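Local coordinates for putative polyketide synthase (Streptomyces coelicolor, PDB 1U0M), which catalyses the iterative condensation of five malonyl-CoA units and the cyclisation of the resulting pentaketide to 1,3,6,8-tetrahydroxynaphthalene, as a homodimeric type III polyketide synthase, at residues Ser121-Leu126 / Thr136-Ile141. Residues are numbered along the deposited sequence; the frame is centred on the assembly and turned at random.
Sequences SLTAWL and TRQIPI
Thr123 and Gln138 carry this contact, the threonine from the first turn of helix 122-129 and the glutamine from strand 137-141. Thr123 OG1 donates to Gln138 OE1 at 3.0 Å; the hydroxyl lies in the carbonyl plane, on a lone pair, with a C=O...O angle of 113°. Beside that bond the packing is close: Thr123 CB rests 3.7 Å from Gln138 CG, and the methyl CG2 of Thr123 reaches Gln138 CB at 4.1 Å. Gln138 sets CG anti to its own carbonyl carbon (chi1 -51°) and runs extended from there, which carries the amide across to the helix. Its OE1 also comes within 3.8 Å of Ala124 CB, while NE2 makes a weak hydrogen bond to Thr346 of the second subunit. With an alanine at Gln138, the Thr123 hydroxyl would probably lose its acceptor and a gap open beside it, where CG and the amide had lain. One step along, Ser121 OG approaches the CB corner of the Pro140 ring obliquely, 3.4 Å from CB. Against this buried centre, the partly exposed Trp125 and Arg137 lie on the outer flanks of helix and strand, clear of the interface, in cation-pi pairs with Lys85 and Tyr163. Thr123 also packs on strand 108-112, the parallel neighbour of strand 137-141. Helix and strand thus complete a beta-alpha-beta crossover of the thiolase fold, ending on the sheet's outermost strand within this chain, which faces the second subunit.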
loop_
_atom_site.group_PDB
_atom_site.type_symbol
_atom_site.label_atom_id
_atom_site.label_comp_id
_atom_site.label_asym_id
_atom_site.label_seq_id
_atom_site.Cartn_x
_atom_site.Cartn_y
_atom_site.Cartn_z
ATOM N N SER A 121 7.464 -1.838 5.462
ATOM C CA SER A 121 8.090 -1.413 4.223
ATOM C C SER A 121 9.361 -0.686 4.642
ATOM O O SER A 121 9.647 -0.573 5.841
ATOM C CB SER A 121 7.178 -0.478 3.450
ATOM O OG SER A 121 6.984 0.721 4.161
ATOM N N LEU A 122 10.121 -0.206 3.661
ATOM C CA LEU A 122 11.377 0.493 3.927
ATOM C C LEU A 122 11.208 1.783 4.735
ATOM O O LEU A 122 12.144 2.222 5.389
ATOM C CB LEU A 122 12.093 0.830 2.609
ATOM C CG LEU A 122 13.471 0.218 2.315
ATOM C CD1 LEU A 122 14.238 1.193 1.433
ATOM C CD2 LEU A 122 14.262 -0.037 3.587
ATOM N N THR A 123 10.028 2.390 4.682
ATOM C CA THR A 123 9.781 3.633 5.404
ATOM C C THR A 123 10.263 3.616 6.854
ATOM O O THR A 123 10.902 4.562 7.308
ATOM C CB THR A 123 8.295 3.988 5.422
ATOM O OG1 THR A 123 7.559 2.891 5.981
ATOM C CG2 THR A 123 7.798 4.314 4.012
ATOM N N ALA A 124 9.947 2.549 7.582
ATOM C CA ALA A 124 10.361 2.429 8.974
ATOM C C ALA A 124 11.878 2.506 9.112
ATOM O O ALA A 124 12.395 3.259 9.940
ATOM C CB ALA A 124 9.864 1.125 9.550
ATOM N N TRP A 125 12.582 1.719 8.303
ATOM C CA TRP A 125 14.043 1.678 8.330
ATOM C C TRP A 125 14.617 3.018 7.873
ATOM O O TRP A 125 15.680 3.426 8.322
ATOM C CB TRP A 125 14.548 0.554 7.427
ATOM C CG TRP A 125 16.040 0.377 7.401
ATOM C CD1 TRP A 125 16.803 -0.334 8.286
ATOM C CD2 TRP A 125 16.945 0.890 6.414
ATOM N NE1 TRP A 125 18.127 -0.297 7.908
ATOM C CE2 TRP A 125 18.239 0.451 6.762
ATOM C CE3 TRP A 125 16.787 1.682 5.269
ATOM C CZ2 TRP A 125 19.367 0.772 6.004
ATOM C CZ3 TRP A 125 17.909 2.002 4.514
ATOM C CH2 TRP A 125 19.181 1.550 4.886
ATOM N N LEU A 126 13.900 3.702 6.990
ATOM C CA LEU A 126 14.332 5.000 6.489
ATOM C C LEU A 126 14.230 6.077 7.562
ATOM O O LEU A 126 15.114 6.915 7.688
ATOM C CB LEU A 126 13.497 5.410 5.275
ATOM C CG LEU A 126 13.835 4.786 3.921
ATOM C CD1 LEU A 126 12.789 5.210 2.881
ATOM C CD2 LEU A 126 15.225 5.234 3.497
ATOM N N THR A 136 6.899 11.125 11.340
ATOM C CA THR A 136 6.607 11.066 9.907
ATOM C C THR A 136 5.620 9.950 9.601
ATOM O O THR A 136 5.786 8.829 10.061
ATOM C CB THR A 136 7.877 10.800 9.077
ATOM O OG1 THR A 136 8.978 11.513 9.644
ATOM C CG2 THR A 136 7.671 11.254 7.639
ATOM N N ARG A 137 4.594 10.266 8.821
ATOM C CA ARG A 137 3.598 9.270 8.469
ATOM C C ARG A 137 4.139 8.443 7.321
ATOM O O ARG A 137 4.777 8.974 6.413
ATOM C CB ARG A 137 2.288 9.923 8.027
ATOM C CG ARG A 137 2.126 11.381 8.384
ATOM C CD ARG A 137 2.102 11.637 9.873
ATOM N NE ARG A 137 1.937 13.066 10.126
ATOM C CZ ARG A 137 0.872 13.767 9.739
ATOM N NH1 ARG A 137 -0.118 13.165 9.093
ATOM N NH2 ARG A 137 0.803 15.069 9.983
ATOM N N GLN A 138 3.888 7.141 7.370
ATOM C CA GLN A 138 4.340 6.237 6.321
ATOM C C GLN A 138 3.145 5.858 5.445
ATOM O O GLN A 138 2.071 5.536 5.951
ATOM C CB GLN A 138 4.940 4.977 6.947
ATOM C CG GLN A 138 5.990 5.259 7.998
ATOM C CD GLN A 138 6.074 4.163 9.029
ATOM O OE1 GLN A 138 6.659 3.108 8.791
ATOM N NE2 GLN A 138 5.466 4.400 10.187
ATOM N N ILE A 139 3.321 5.925 4.132
ATOM C CA ILE A 139 2.254 5.542 3.220
ATOM C C ILE A 139 2.839 4.642 2.144
ATOM O O ILE A 139 3.188 5.096 1.051
ATOM C CB ILE A 139 1.579 6.758 2.561
ATOM C CG1 ILE A 139 0.935 7.632 3.637
ATOM C CG2 ILE A 139 0.488 6.292 1.604
ATOM C CD1 ILE A 139 0.089 8.757 3.087
ATOM N N PRO A 140 2.985 3.345 2.461
ATOM C CA PRO A 140 3.532 2.377 1.514
ATOM C C PRO A 140 2.453 1.792 0.609
ATOM O O PRO A 140 1.435 1.303 1.081
ATOM C CB PRO A 140 4.155 1.332 2.429
ATOM C CG PRO A 140 3.206 1.314 3.578
ATOM C CD PRO A 140 2.923 2.771 3.821
ATOM N N ILE A 141 2.669 1.864 -0.695
ATOM C CA ILE A 141 1.719 1.301 -1.642
ATOM C C ILE A 141 2.454 0.353 -2.588
ATOM O O ILE A 141 3.278 0.779 -3.400
ATOM C CB ILE A 141 1.033 2.393 -2.460
ATOM C CG1 ILE A 141 0.383 3.403 -1.512
ATOM C CG2 ILE A 141 -0.013 1.765 -3.379
ATOM C CD1 ILE A 141 -0.365 4.517 -2.215
#